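Local coordinates for DltD domain-containing protein (PDB 7D78) that is a fungal thioesterase of the polyketide transferase af380 family that probably closes polyketide chains into medium-ring lactones, at residues M56-F60 with M133-G137; A152-P158 with T257-V262. One frame throughout, in Å; residues are numbered along the deposited sequence.

Contact 1 of 2, residues M56-F60 with M133-G137; sequences MTPGF and MSFGG. With GOL (glycerol), chain D.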
ATOM      1  N   MET A  56     -16.245  -6.760  13.332  1.00 19.59           N
ATOM      2  CA  MET A  56     -16.881  -5.692  12.564  1.00 22.01           C
ATOM      3  C   MET A  56     -15.944  -4.490  12.468  1.00 20.28           C
ATOM      4  O   MET A  56     -15.551  -3.927  13.494  1.00 17.73           O
ATOM      5  CB  MET A  56     -18.205  -5.267  13.212  1.00 18.91           C
ATOM      6  CG  MET A  56     -19.245  -6.388  13.317  1.00 20.17           C
ATOM      7  SD  MET A  56     -20.709  -5.876  14.251  1.00 23.39           S
ATOM      8  CE  MET A  56     -21.463  -4.720  13.110  1.00 22.13           C
ATOM      9  N   THR A  57     -15.629  -4.078  11.236  1.00 20.16           N
ATOM     10  CA  THR A  57     -14.787  -2.906  10.996  1.00 18.68           C
ATOM     11  C   THR A  57     -15.656  -1.718  10.601  1.00 19.28           C
ATOM     12  O   THR A  57     -16.400  -1.812   9.613  1.00 18.09           O
ATOM     13  CB  THR A  57     -13.762  -3.190   9.896  1.00 15.33           C
ATOM     14  OG1 THR A  57     -12.850  -4.218  10.324  1.00 15.06           O
ATOM     15  CG2 THR A  57     -12.950  -1.928   9.593  1.00 18.94           C
ATOM     16  N   PRO A  58     -15.579  -0.589  11.306  1.00 17.03           N
ATOM     17  CA  PRO A  58     -16.386   0.583  10.939  1.00 17.10           C
ATOM     18  C   PRO A  58     -15.911   1.245   9.651  1.00 19.54           C
ATOM     19  O   PRO A  58     -14.860   0.935   9.090  1.00 18.38           O
ATOM     20  CB  PRO A  58     -16.204   1.538  12.128  1.00 17.90           C
ATOM     21  CG  PRO A  58     -15.600   0.712  13.228  1.00 21.25           C
ATOM     22  CD  PRO A  58     -14.792  -0.355  12.525  1.00 19.53           C
ATOM     23  N   GLY A  59     -16.707   2.216   9.211  1.00 19.93           N
ATOM     24  CA  GLY A  59     -16.410   2.990   8.024  1.00 19.68           C
ATOM     25  C   GLY A  59     -15.344   4.054   8.243  1.00 20.46           C
ATOM     26  O   GLY A  59     -14.672   4.124   9.273  1.00 19.75           O
ATOM     27  N   PHE A  60     -15.210   4.909   7.230  1.00 20.43           N
ATOM     28  CA  PHE A  60     -14.110   5.858   7.089  1.00 21.72           C
ATOM     29  C   PHE A  60     -14.078   6.858   8.237  1.00 21.74           C
ATOM     30  O   PHE A  60     -14.973   7.698   8.359  1.00 22.58           O
ATOM     31  CB  PHE A  60     -14.242   6.565   5.738  1.00 19.04           C
ATOM     32  CG  PHE A  60     -13.070   7.444   5.371  1.00 20.13           C
ATOM     33  CD1 PHE A  60     -11.884   6.890   4.891  1.00 19.55           C
ATOM     34  CD2 PHE A  60     -13.181   8.818   5.436  1.00 21.00           C
ATOM     35  CE1 PHE A  60     -10.821   7.699   4.511  1.00 22.26           C
ATOM     36  CE2 PHE A  60     -12.122   9.637   5.057  1.00 18.52           C
ATOM     37  CZ  PHE A  60     -10.943   9.076   4.597  1.00 22.12           C
ATOM     38  N   MET A 133     -18.472  -2.213   7.163  1.00 19.68           N
ATOM     39  CA  MET A 133     -19.393  -1.252   6.577  1.00 20.86           C
ATOM     40  C   MET A 133     -18.627  -0.159   5.848  1.00 20.33           C
ATOM     41  O   MET A 133     -17.658   0.388   6.385  1.00 21.15           O
ATOM     42  CB  MET A 133     -20.289  -0.615   7.636  1.00 24.39           C
ATOM     43  CG  MET A 133     -21.261   0.397   7.035  1.00 27.09           C
ATOM     44  SD  MET A 133     -22.708   0.535   8.074  1.00 38.52           S
ATOM     45  CE  MET A 133     -23.604   1.846   7.231  1.00 38.75           C
ATOM     46  N   SER A 134     -19.075   0.162   4.635  1.00 20.50           N
ATOM     47  CA  SER A 134     -18.548   1.295   3.870  1.00 22.04           C
ATOM     48  C   SER A 134     -17.073   1.010   3.603  1.00 22.60           C
ATOM     49  O   SER A 134     -16.750  -0.115   3.183  1.00 21.85           O
ATOM     50  CB  SER A 134     -18.849   2.587   4.627  1.00 25.13           C
ATOM     51  OG  SER A 134     -18.400   3.721   3.903  1.00 23.68           O
ATOM     52  N   PHE A 135     -16.173   1.974   3.813  1.00 21.39           N
ATOM     53  CA  PHE A 135     -14.723   1.797   3.778  1.00 20.57           C
ATOM     54  C   PHE A 135     -14.273   0.530   4.512  1.00 19.60           C
ATOM     55  O   PHE A 135     -13.375  -0.185   4.042  1.00 17.38           O
ATOM     56  CB  PHE A 135     -14.079   3.054   4.391  1.00 19.61           C
ATOM     57  CG  PHE A 135     -12.617   3.219   4.102  1.00 20.69           C
ATOM     58  CD1 PHE A 135     -12.200   3.853   2.945  1.00 18.74           C
ATOM     59  CD2 PHE A 135     -11.660   2.814   5.027  1.00 21.41           C
ATOM     60  CE1 PHE A 135     -10.846   4.036   2.682  1.00 24.32           C
ATOM     61  CE2 PHE A 135     -10.300   2.988   4.767  1.00 22.65           C
ATOM     62  CZ  PHE A 135      -9.895   3.598   3.593  1.00 22.75           C
ATOM     63  N   GLY A 136     -14.898   0.234   5.658  1.00 17.05           N
ATOM     64  CA  GLY A 136     -14.513  -0.939   6.429  1.00 17.33           C
ATOM     65  C   GLY A 136     -14.843  -2.263   5.757  1.00 17.74           C
ATOM     66  O   GLY A 136     -14.180  -3.274   6.012  1.00 18.62           O
ATOM     67  N   GLY A 137     -15.886  -2.293   4.926  1.00 17.99           N
ATOM     68  CA  GLY A 137     -16.148  -3.498   4.152  1.00 19.02           C
ATOM     69  C   GLY A 137     -15.045  -3.781   3.150  1.00 18.22           C
ATOM     70  O   GLY A 137     -14.643  -4.935   2.955  1.00 17.18           O
TER
HETATM   71  C1  GOL D 402     -19.716   6.056   5.799  1.00 44.85           C
HETATM   72  O1  GOL D 402     -19.517   5.617   7.122  1.00 48.58           O
HETATM   73  C2  GOL D 402     -18.389   6.426   5.143  1.00 38.13           C
HETATM   74  O2  GOL D 402     -17.360   5.519   5.481  1.00 29.44           O
HETATM   75  C3  GOL D 402     -17.983   7.843   5.494  1.00 39.27           C
HETATM   76  O3  GOL D 402     -17.235   8.293   4.389  1.00 45.28           O
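Gly59 and Gly136 bring their backbones together where the end of strand 51-57 passes what looks like the nucleophile elbow of an alpha/beta hydrolase, the tight turn between strand 127-133 and helix 135-146. One hydrogen bond spans the two segments: Met133 N gives to Thr57 O at 3.2 Å and 165°. Gly136 has no room for a side chain: its CA makes a CH...O contact with Pro58 O (3.3 Å), and a beta carbon would run into the carbonyl oxygens of Thr57 and Pro58. Thr57 CG2 rests on Gly136 CA, while its hydroxyl bonds to Tyr85.

The aromatic contact is T-shaped. Phe60 CD1 sits 3.6 Å above the centre of the Phe135 ring, edge to face, with the planes at 67°. Phe135 carries CG anti to its backbone N (chi1 -164°), which turns that face to Phe60.

Polar contacts converge on a glycerol, probably from the crystallisation liquor. Ser134, the likely nucleophile, has OG hydrogen-bonded to His296 and, at 2.6 Å, to glycerol O2. Just past the strand end and beside this serine, Phe60 N is placed as an oxyanion-hole N-H might be; here it donates to glycerol O2 at 2.8 Å.

Contact 2 of 2, residues A152-P158 with T257-V262; sequences ALVMVCP and TPVLMV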
ATOM      1  N   ALA A 152     -15.814 -16.240   6.207  1.00 22.02           N
ATOM      2  CA  ALA A 152     -16.855 -15.550   5.460  1.00 20.99           C
ATOM      3  C   ALA A 152     -16.571 -14.061   5.526  1.00 20.00           C
ATOM      4  O   ALA A 152     -15.927 -13.571   6.458  1.00 20.21           O
ATOM      5  CB  ALA A 152     -18.258 -15.838   6.002  1.00 18.47           C
ATOM      6  N   LEU A 153     -17.091 -13.350   4.533  1.00 21.42           N
ATOM      7  CA  LEU A 153     -16.875 -11.920   4.368  1.00 21.32           C
ATOM      8  C   LEU A 153     -18.222 -11.264   4.113  1.00 20.81           C
ATOM      9  O   LEU A 153     -18.928 -11.642   3.175  1.00 22.80           O
ATOM     10  CB  LEU A 153     -15.919 -11.650   3.208  1.00 21.38           C
ATOM     11  CG  LEU A 153     -15.783 -10.212   2.717  1.00 20.25           C
ATOM     12  CD1 LEU A 153     -15.116  -9.359   3.797  1.00 17.44           C
ATOM     13  CD2 LEU A 153     -14.960 -10.203   1.430  1.00 18.79           C
ATOM     14  N   VAL A 154     -18.585 -10.296   4.946  1.00 18.61           N
ATOM     15  CA  VAL A 154     -19.802  -9.516   4.756  1.00 19.58           C
ATOM     16  C   VAL A 154     -19.391  -8.078   4.512  1.00 21.92           C
ATOM     17  O   VAL A 154     -18.768  -7.452   5.378  1.00 21.05           O
ATOM     18  CB  VAL A 154     -20.739  -9.617   5.967  1.00 23.19           C
ATOM     19  CG1 VAL A 154     -21.915  -8.667   5.795  1.00 23.12           C
ATOM     20  CG2 VAL A 154     -21.215 -11.053   6.132  1.00 21.74           C
ATOM     21  N   MET A 155     -19.722  -7.562   3.336  0.74 20.23           N
ATOM     22  CA  MET A 155     -19.435  -6.181   2.977  0.74 20.93           C
ATOM     23  C   MET A 155     -20.749  -5.427   2.850  0.74 23.38           C
ATOM     24  O   MET A 155     -21.610  -5.792   2.038  0.74 24.30           O
ATOM     25  CB  MET A 155     -18.655  -6.095   1.669  0.74 20.76           C
ATOM     26  CG  MET A 155     -17.235  -6.631   1.747  0.74 21.27           C
ATOM     27  SD  MET A 155     -16.365  -6.331   0.201  0.74 22.95           S
ATOM     28  CE  MET A 155     -17.143  -7.524  -0.876  0.74 21.53           C
ATOM     29  N   VAL A 156     -20.896  -4.374   3.638  1.00 20.13           N
ATOM     30  CA  VAL A 156     -22.047  -3.487   3.548  1.00 23.92           C
ATOM     31  C   VAL A 156     -21.588  -2.198   2.884  1.00 21.86           C
ATOM     32  O   VAL A 156     -20.640  -1.556   3.354  1.00 20.01           O
ATOM     33  CB  VAL A 156     -22.656  -3.224   4.931  1.00 26.07           C
ATOM     34  CG1 VAL A 156     -23.841  -2.262   4.825  1.00 23.35           C
ATOM     35  CG2 VAL A 156     -23.058  -4.539   5.565  1.00 26.08           C
ATOM     36  N   CYS A 157     -22.254  -1.836   1.785  1.00 20.29           N
ATOM     37  CA  CYS A 157     -21.981  -0.648   0.977  1.00 21.54           C
ATOM     38  C   CYS A 157     -20.478  -0.364   0.827  1.00 24.17           C
ATOM     39  O   CYS A 157     -20.021   0.740   1.140  1.00 23.46           O
ATOM     40  CB  CYS A 157     -22.714   0.571   1.532  1.00 19.11           C
ATOM     41  SG  CYS A 157     -22.289   1.059   3.245  1.00 24.24           S
ATOM     42  N   PRO A 158     -19.696  -1.333   0.349  1.00 22.26           N
ATOM     43  CA  PRO A 158     -18.253  -1.090   0.207  1.00 19.80           C
ATOM     44  C   PRO A 158     -17.971   0.072  -0.739  1.00 21.51           C
ATOM     45  O   PRO A 158     -18.648   0.250  -1.752  1.00 21.47           O
ATOM     46  CB  PRO A 158     -17.725  -2.412  -0.363  1.00 22.41           C
ATOM     47  CG  PRO A 158     -18.904  -3.035  -1.035  1.00 26.64           C
ATOM     48  CD  PRO A 158     -20.085  -2.650  -0.185  1.00 21.13           C
ATOM     49  N   THR A 257     -13.341 -17.164  -0.345  1.00 24.92           N
ATOM     50  CA  THR A 257     -14.109 -16.775   0.837  1.00 22.46           C
ATOM     51  C   THR A 257     -15.567 -16.490   0.491  1.00 20.55           C
ATOM     52  O   THR A 257     -15.835 -15.574  -0.298  1.00 21.52           O
ATOM     53  CB  THR A 257     -13.470 -15.540   1.459  1.00 23.75           C
ATOM     54  OG1 THR A 257     -12.066 -15.783   1.619  1.00 24.76           O
ATOM     55  CG2 THR A 257     -14.106 -15.232   2.814  1.00 21.48           C
ATOM     56  N   PRO A 258     -16.526 -17.232   1.049  1.00 21.29           N
ATOM     57  CA  PRO A 258     -17.943 -16.908   0.839  1.00 23.21           C
ATOM     58  C   PRO A 258     -18.219 -15.459   1.196  1.00 18.85           C
ATOM     59  O   PRO A 258     -17.829 -14.980   2.265  1.00 22.37           O
ATOM     60  CB  PRO A 258     -18.673 -17.864   1.792  1.00 22.59           C
ATOM     61  CG  PRO A 258     -17.722 -18.976   2.049  1.00 25.34           C
ATOM     62  CD  PRO A 258     -16.341 -18.381   1.950  1.00 21.80           C
ATOM     63  N   VAL A 259     -18.884 -14.746   0.292  1.00 21.63           N
ATOM     64  CA  VAL A 259     -19.014 -13.301   0.426  1.00 19.14           C
ATOM     65  C   VAL A 259     -20.468 -12.890   0.263  1.00 25.87           C
ATOM     66  O   VAL A 259     -21.131 -13.271  -0.709  1.00 23.21           O
ATOM     67  CB  VAL A 259     -18.111 -12.543  -0.571  1.00 22.91           C
ATOM     68  CG1 VAL A 259     -18.272 -13.087  -1.988  1.00 25.79           C
ATOM     69  CG2 VAL A 259     -18.398 -11.027  -0.524  1.00 21.46           C
ATOM     70  N   LEU A 260     -20.948 -12.090   1.204  1.00 23.10           N
ATOM     71  CA  LEU A 260     -22.241 -11.431   1.123  1.00 22.62           C
ATOM     72  C   LEU A 260     -22.001  -9.940   0.956  1.00 27.08           C
ATOM     73  O   LEU A 260     -21.274  -9.337   1.753  1.00 22.61           O
ATOM     74  CB  LEU A 260     -23.070 -11.691   2.386  1.00 19.77           C
ATOM     75  CG  LEU A 260     -24.287 -10.788   2.566  1.00 21.50           C
ATOM     76  CD1 LEU A 260     -25.340 -11.144   1.518  1.00 25.40           C
ATOM     77  CD2 LEU A 260     -24.842 -10.947   3.980  1.00 22.94           C
ATOM     78  N   MET A 261     -22.588  -9.351  -0.081  1.00 22.32           N
ATOM     79  CA  MET A 261     -22.554  -7.908  -0.264  1.00 22.04           C
ATOM     80  C   MET A 261     -23.955  -7.330  -0.125  1.00 28.78           C
ATOM     81  O   MET A 261     -24.902  -7.812  -0.764  1.00 25.40           O
ATOM     82  CB  MET A 261     -21.978  -7.530  -1.626  1.00 21.58           C
ATOM     83  CG  MET A 261     -21.902  -6.023  -1.830  1.00 22.63           C
ATOM     84  SD  MET A 261     -21.223  -5.592  -3.440  1.00 25.53           S
ATOM     85  CE  MET A 261     -19.626  -6.400  -3.375  1.00 23.98           C
ATOM     86  N   VAL A 262     -24.074  -6.288   0.690  1.00 25.44           N
ATOM     87  CA  VAL A 262     -25.309  -5.535   0.865  1.00 24.62           C
ATOM     88  C   VAL A 262     -25.096  -4.145   0.280  1.00 27.93           C
ATOM     89  O   VAL A 262     -24.275  -3.368   0.788  1.00 25.88           O
ATOM     90  CB  VAL A 262     -25.712  -5.455   2.342  1.00 22.59           C
ATOM     91  CG1 VAL A 262     -27.014  -4.663   2.499  1.00 25.28           C
ATOM     92  CG2 VAL A 262     -25.838  -6.857   2.936  1.00 26.26           C
TER
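Leu153 and Val259 begin a parallel strand pairing that runs through Val154-Leu260 and Met155-Met261 to Val156-Val262. Five backbone hydrogen bonds tie it together, with Leu153, Met155, Leu260 and Val262 each using both N and O. The shortest and straightest of the five is at the C-terminal end, where Cys157 N meets Val262 O at 2.7 Å and 173°.

Under that end, on the face turned to helix 135-146, the side chains mesh. Met261 leaves the strand with CG anti to the backbone N and then bends at its last torsion (chi3 -58°), which brings CE to 4.2 Å from Pro158 CG. Met155 was modelled in two conformers, so its contacts are less certain; in one, its CE lies 3.7 Å from Met261 CE and touches Val259 CG2, the Met155 and Val259 side chains crossing at an angle. An alanine in place of Met261 would probably leave a gap between Pro158 CG and, in that conformer, the Met155 methyl. On the opposite face, midway along the pairing, Val154 CG1 and Leu260 CD2 lie side by side, 4.1 Å apart, with Leu260 covered by helix 305-319.

The N-terminal end is looser: Thr257 and Pro258 are partly exposed, and Leu153 N reaches Pro258 O at a less straight 150°. Adjacent parallel strands with helices over both faces are the core architecture of the alpha/beta-hydrolase fold.

Overall arrangement
Both contacts are buried and reach the same mixed sheet, their centres about 11 Å apart. Contact 1 lies practically at the centre of the chain, at the strand ends that open toward the likely active site; contact 2 runs farther out, and one of its ends is partly exposed. Their chemistry follows: contact 1 relies on glycines, a ring pair and a polar pocket, contact 2 on regular backbone hydrogen bonding and aliphatic packing. They meet where strand 150-156 ends, with Ser134 N probably hydrogen-bonded to Val156 O and Cys157 SG packing against Met133 CG. Cys157 also touches Asp267 and His296, which with Ser134 form a probable catalytic triad.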